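Local coordinates for protein Cif-like 1 (Burkholderia cenocepacia, PDB 7JQY) that probably hydrolyses epoxides as an octameric, Cif-like member of the alpha/beta hydrolase fold family, at residues 157-161 with 162-166; 263-266 with 267-270. The protein carries 1 engineered substitution. All coordinates share one frame; numbering follows the deposited sequence.

Contact 1: residues 157-161 with 162-166; sequences DEAKA and SADPQ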
loop_
_atom_site.group_PDB
_atom_site.type_symbol
_atom_site.label_atom_id
_atom_site.label_comp_id
_atom_site.label_asym_id
_atom_site.label_seq_id
_atom_site.Cartn_x
_atom_site.Cartn_y
_atom_site.Cartn_z
ATOM N N ASP B 157 26.455 -17.552 27.255
ATOM C CA ASP B 157 26.995 -16.275 27.719
ATOM C C ASP B 157 28.143 -15.791 26.848
ATOM O O ASP B 157 28.347 -14.578 26.720
ATOM C CB ASP B 157 27.432 -16.379 29.182
ATOM C CG ASP B 157 26.243 -16.459 30.137
ATOM O OD1 ASP B 157 26.214 -17.376 30.983
ATOM O OD2 ASP B 157 25.323 -15.615 30.026
ATOM N N GLU B 158 28.868 -16.706 26.203
ATOM C CA GLU B 158 29.983 -16.271 25.370
ATOM C C GLU B 158 29.510 -15.735 24.027
ATOM O O GLU B 158 30.117 -14.798 23.494
ATOM C CB GLU B 158 30.957 -17.429 25.137
ATOM C CG GLU B 158 31.734 -17.882 26.370
ATOM C CD GLU B 158 32.398 -19.241 26.176
ATOM O OE1 GLU B 158 33.065 -19.722 27.117
ATOM O OE2 GLU B 158 32.257 -19.827 25.081
ATOM N N ALA B 159 28.396 -16.261 23.502
ATOM C CA ALA B 159 27.801 -15.674 22.308
ATOM C C ALA B 159 27.347 -14.249 22.575
ATOM O O ALA B 159 27.478 -13.372 21.712
ATOM C CB ALA B 159 26.632 -16.536 21.826
ATOM N N LYS B 160 26.849 -13.993 23.784
ATOM C CA LYS B 160 26.392 -12.656 24.140
ATOM C C LYS B 160 27.568 -11.699 24.294
ATOM O O LYS B 160 27.534 -10.570 23.788
ATOM C CB LYS B 160 25.585 -12.731 25.433
ATOM C CG LYS B 160 24.739 -11.512 25.755
ATOM C CD LYS B 160 23.565 -11.902 26.659
ATOM C CE LYS B 160 23.881 -11.630 28.123
ATOM N NZ LYS B 160 22.673 -11.368 28.960
ATOM N N ALA B 161 28.638 -12.147 24.953
ATOM C CA ALA B 161 29.766 -11.259 25.213
ATOM C C ALA B 161 30.578 -10.982 23.951
ATOM O O ALA B 161 31.169 -9.901 23.828
ATOM C CB ALA B 161 30.643 -11.853 26.314
ATOM N N SER B 162 30.627 -11.938 23.012
ATOM C CA SER B 162 31.286 -11.723 21.724
ATOM C C SER B 162 30.549 -10.743 20.826
ATOM O O SER B 162 31.119 -10.308 19.818
ATOM C CB SER B 162 31.388 -13.024 20.930
ATOM O OG SER B 162 31.640 -14.138 21.748
ATOM N N ALA B 163 29.295 -10.418 21.135
ATOM C CA ALA B 163 28.399 -9.822 20.148
ATOM C C ALA B 163 28.416 -10.678 18.881
ATOM O O ALA B 163 28.644 -10.196 17.767
ATOM C CB ALA B 163 28.766 -8.367 19.851
ATOM N N ASP B 164 28.175 -11.978 19.083
ATOM C CA ASP B 164 28.188 -12.966 18.014
ATOM C C ASP B 164 27.223 -12.534 16.901
ATOM O O ASP B 164 26.047 -12.280 17.175
ATOM C CB ASP B 164 27.775 -14.323 18.594
ATOM C CG ASP B 164 27.859 -15.471 17.590
ATOM O OD1 ASP B 164 27.636 -15.271 16.378
ATOM O OD2 ASP B 164 28.122 -16.610 18.035
ATOM N N PRO B 165 27.692 -12.464 15.646
ATOM C CA PRO B 165 26.804 -11.992 14.565
ATOM C C PRO B 165 25.540 -12.820 14.381
ATOM O O PRO B 165 24.549 -12.288 13.863
ATOM C CB PRO B 165 27.702 -12.062 13.317
ATOM C CG PRO B 165 29.118 -12.054 13.848
ATOM C CD PRO B 165 29.045 -12.787 15.159
ATOM N N GLN B 166 25.516 -14.077 14.821
ATOM C CA GLN B 166 24.361 -14.935 14.585
ATOM C C GLN B 166 23.220 -14.695 15.565
ATOM O O GLN B 166 22.161 -15.309 15.406
ATOM C CB GLN B 166 24.778 -16.406 14.665
ATOM C CG GLN B 166 25.934 -16.773 13.754
ATOM C CD GLN B 166 25.493 -17.035 12.330
ATOM O OE1 GLN B 166 24.848 -18.042 12.047
ATOM N NE2 GLN B 166 25.841 -16.125 11.420
#

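Contact 2: residues 263-266 with 267-270; sequences ELDM and AREL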
loop_
_atom_site.group_PDB
_atom_site.type_symbol
_atom_site.label_atom_id
_atom_site.label_comp_id
_atom_site.label_asym_id
_atom_site.label_seq_id
_atom_site.Cartn_x
_atom_site.Cartn_y
_atom_site.Cartn_z
ATOM N N GLU B 263 27.122 -27.607 20.935
ATOM C CA GLU B 263 25.919 -28.156 21.553
ATOM C C GLU B 263 26.293 -29.224 22.552
ATOM O O GLU B 263 25.640 -29.392 23.596
ATOM C CB GLU B 263 24.996 -28.749 20.490
ATOM C CG GLU B 263 23.579 -29.022 20.979
ATOM C CD GLU B 263 22.782 -27.746 21.147
ATOM O OE1 GLU B 263 23.327 -26.671 20.805
ATOM O OE2 GLU B 263 21.615 -27.820 21.617
ATOM N N LEU B 264 27.376 -29.914 22.244
ATOM C CA LEU B 264 27.855 -31.027 23.026
ATOM C C LEU B 264 28.507 -30.508 24.309
ATOM O O LEU B 264 28.274 -31.047 25.397
ATOM C CB LEU B 264 28.842 -31.752 22.121
ATOM C CG LEU B 264 28.327 -32.853 21.189
ATOM C CD1 LEU B 264 27.586 -32.151 19.995
ATOM C CD2 LEU B 264 29.494 -33.676 20.676
ATOM N N ASP B 265 29.295 -29.426 24.191
ATOM C CA ASP B 265 29.836 -28.729 25.359
ATOM C C ASP B 265 28.734 -28.103 26.204
ATOM O O ASP B 265 28.766 -28.174 27.439
ATOM C CB ASP B 265 30.816 -27.646 24.914
ATOM C CG ASP B 265 31.887 -28.178 23.986
ATOM O OD1 ASP B 265 32.457 -27.384 23.205
ATOM O OD2 ASP B 265 32.142 -29.402 24.017
ATOM N N MET B 266 27.756 -27.469 25.551
ATOM C CA MET B 266 26.675 -26.813 26.279
ATOM C C MET B 266 25.897 -27.815 27.116
ATOM O O MET B 266 25.544 -27.535 28.267
ATOM C CB MET B 266 25.756 -26.101 25.286
ATOM C CG MET B 266 24.605 -25.362 25.907
ATOM S SD MET B 266 23.134 -26.368 26.140
ATOM C CE MET B 266 22.996 -27.246 24.589
ATOM N N ALA B 267 25.640 -29.000 26.561
ATOM C CA ALA B 267 24.848 -29.997 27.269
ATOM C C ALA B 267 25.585 -30.551 28.479
ATOM O O ALA B 267 24.947 -30.947 29.464
ATOM C CB ALA B 267 24.469 -31.136 26.325
ATOM N N ARG B 268 26.922 -30.592 28.429
ATOM C CA ARG B 268 27.675 -31.167 29.534
ATOM C C ARG B 268 27.681 -30.272 30.758
ATOM O O ARG B 268 27.985 -30.754 31.853
ATOM C CB ARG B 268 29.110 -31.455 29.106
ATOM C CG ARG B 268 29.249 -32.644 28.195
ATOM C CD ARG B 268 30.702 -32.989 28.032
ATOM N NE ARG B 268 30.897 -34.159 27.189
ATOM C CZ ARG B 268 31.688 -34.172 26.123
ATOM N NH1 ARG B 268 32.352 -33.072 25.776
ATOM N NH2 ARG B 268 31.811 -35.283 25.407
ATOM N N GLU B 269 27.324 -28.995 30.613
ATOM C CA GLU B 269 27.109 -28.167 31.792
ATOM C C GLU B 269 25.759 -28.422 32.442
ATOM O O GLU B 269 25.555 -27.991 33.584
ATOM C CB GLU B 269 27.196 -26.674 31.454
ATOM C CG GLU B 269 28.044 -26.314 30.260
ATOM C CD GLU B 269 27.968 -24.828 29.944
ATOM O OE1 GLU B 269 28.138 -24.453 28.759
ATOM O OE2 GLU B 269 27.725 -24.035 30.882
ATOM N N LEU B 270 24.854 -29.143 31.767
ATOM C CA LEU B 270 23.485 -29.306 32.242
ATOM C C LEU B 270 23.170 -30.698 32.749
ATOM O O LEU B 270 22.230 -30.852 33.531
ATOM C CB LEU B 270 22.487 -29.005 31.113
ATOM C CG LEU B 270 22.674 -27.795 30.204
ATOM C CD1 LEU B 270 21.867 -27.967 28.944
ATOM C CD2 LEU B 270 22.221 -26.568 30.914
#

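Contact 1: residues 157-161 with 162-166
Ser162 reaches back to Glu158 because its OG lies anti to its own carbonyl carbon and beside its backbone N (chi1 -37°), while Asp164, with CG anti to the backbone N (chi1 -175°), lays its carboxylate alongside Ala159, Asp164 OD2 standing 4.1 Å from Ala159 CB. The serine rotation sets OG next to the same carbonyl that the Ser162 amide uses. Glu158 O accepts from Ser162 N at 2.9 Å, the last ordinary i to i+4 bond of helix 154-161. The hydroxyl is directed at that oxygen too, but the Ser162 OG to Glu158 O separation of 2.4 Å is too short to be taken literally, and this second bond remains doubtful.

The chain then turns out of the helix at Ala163, whose positive phi of 51° turns the following amide, that of Asp164, back over the last turn. Asp164 N bonds to Ala159 O at 3.1 Å, close to the direction in which that carbonyl points and nearly straight at the hydrogen. Inside this bond, Ala163 N meets Lys160 O at 3.2 Å, but from above the carbonyl plane instead of on a lone pair. The methylene of Asp164 follows its amide: CB makes a close approach of 3.3 Å to Ala159 O beside the bond, and a small apolar touch with Ala159 CB at 4.1 Å.

Asp164 OD1 turns forward and accepts from Gln166 N at 2.9 Å, on the anti side and somewhat out of the carboxylate plane. Lys160 sends NZ to a salt bridge with Glu235, and it packs on Ala163 of a neighbouring subunit, as Ala163 does on that subunit's Lys160.

The six-to-one bond enclosing a shorter one, around a residue of positive phi, defines a Schellman C-cap, followed directly by an Asx turn leading into a 3-10 segment.

Contact 2: residues 263-266 with 267-270
Met266 and Leu270 supply the apolar part of this helix end, with Met266 SD 3.5 Å from Leu270 CD1 and the two side chains slanting across one another. The methionine leaves with CG anti to its backbone N (chi1 -179°) and then bends at the next two torsions, which brings Met266 SD back to 3.7 Å from Ala267 N; Met266 also packs on Ile155 of helix 154-161. Ala267 faces the sheet, touching Ala252 of strand 250-255.

Among the backbone bonds, Ala267 N to Glu263 O at 3.0 Å is a regular helical link. The next amide is shared: Arg268 N makes weak bonds to Leu264 O and to Asp265 O. Glu269 N takes Met266 O at 3.3 Å, from above the carbonyl plane, so the bonding shifts from i+4 toward i+3, as with Leu270 N to Ala267 O.

The charged pair is loose. Asp265 OD2 stays 4.1 Å from Arg268 NH1, beyond salt-bridge range, their planes 28° apart. Glu269 lays its CG 3.4 Å from Met266 O, and its OE2 accepts from the backbone N of Arg154.

This is the C-terminal turn of the crossover helix in a beta-alpha-beta unit, strands 250-255 and 274-279, of the alpha/beta hydrolase fold.

Contact 1 and contact 2 lie about 17 Å apart between centres and about 7 Å at their nearest atoms, without touching. Helix 154-161 connects them: its C-terminal end forms contact 1, while Arg154, at its start, gives its backbone N to Glu269 of contact 2 and pairs weakly with Glu158 of contact 1. Contact 2 is partly buried against the central sheet and meets no other chain, whereas contact 1 sits at the surface, 21 Å from the chain centre, beside a second subunit. Neither includes the turn at 121-125, where the engineered Ser123 stands in place of an aspartate, at the position consistent with the nucleophile of epoxide hydrolases of this fold.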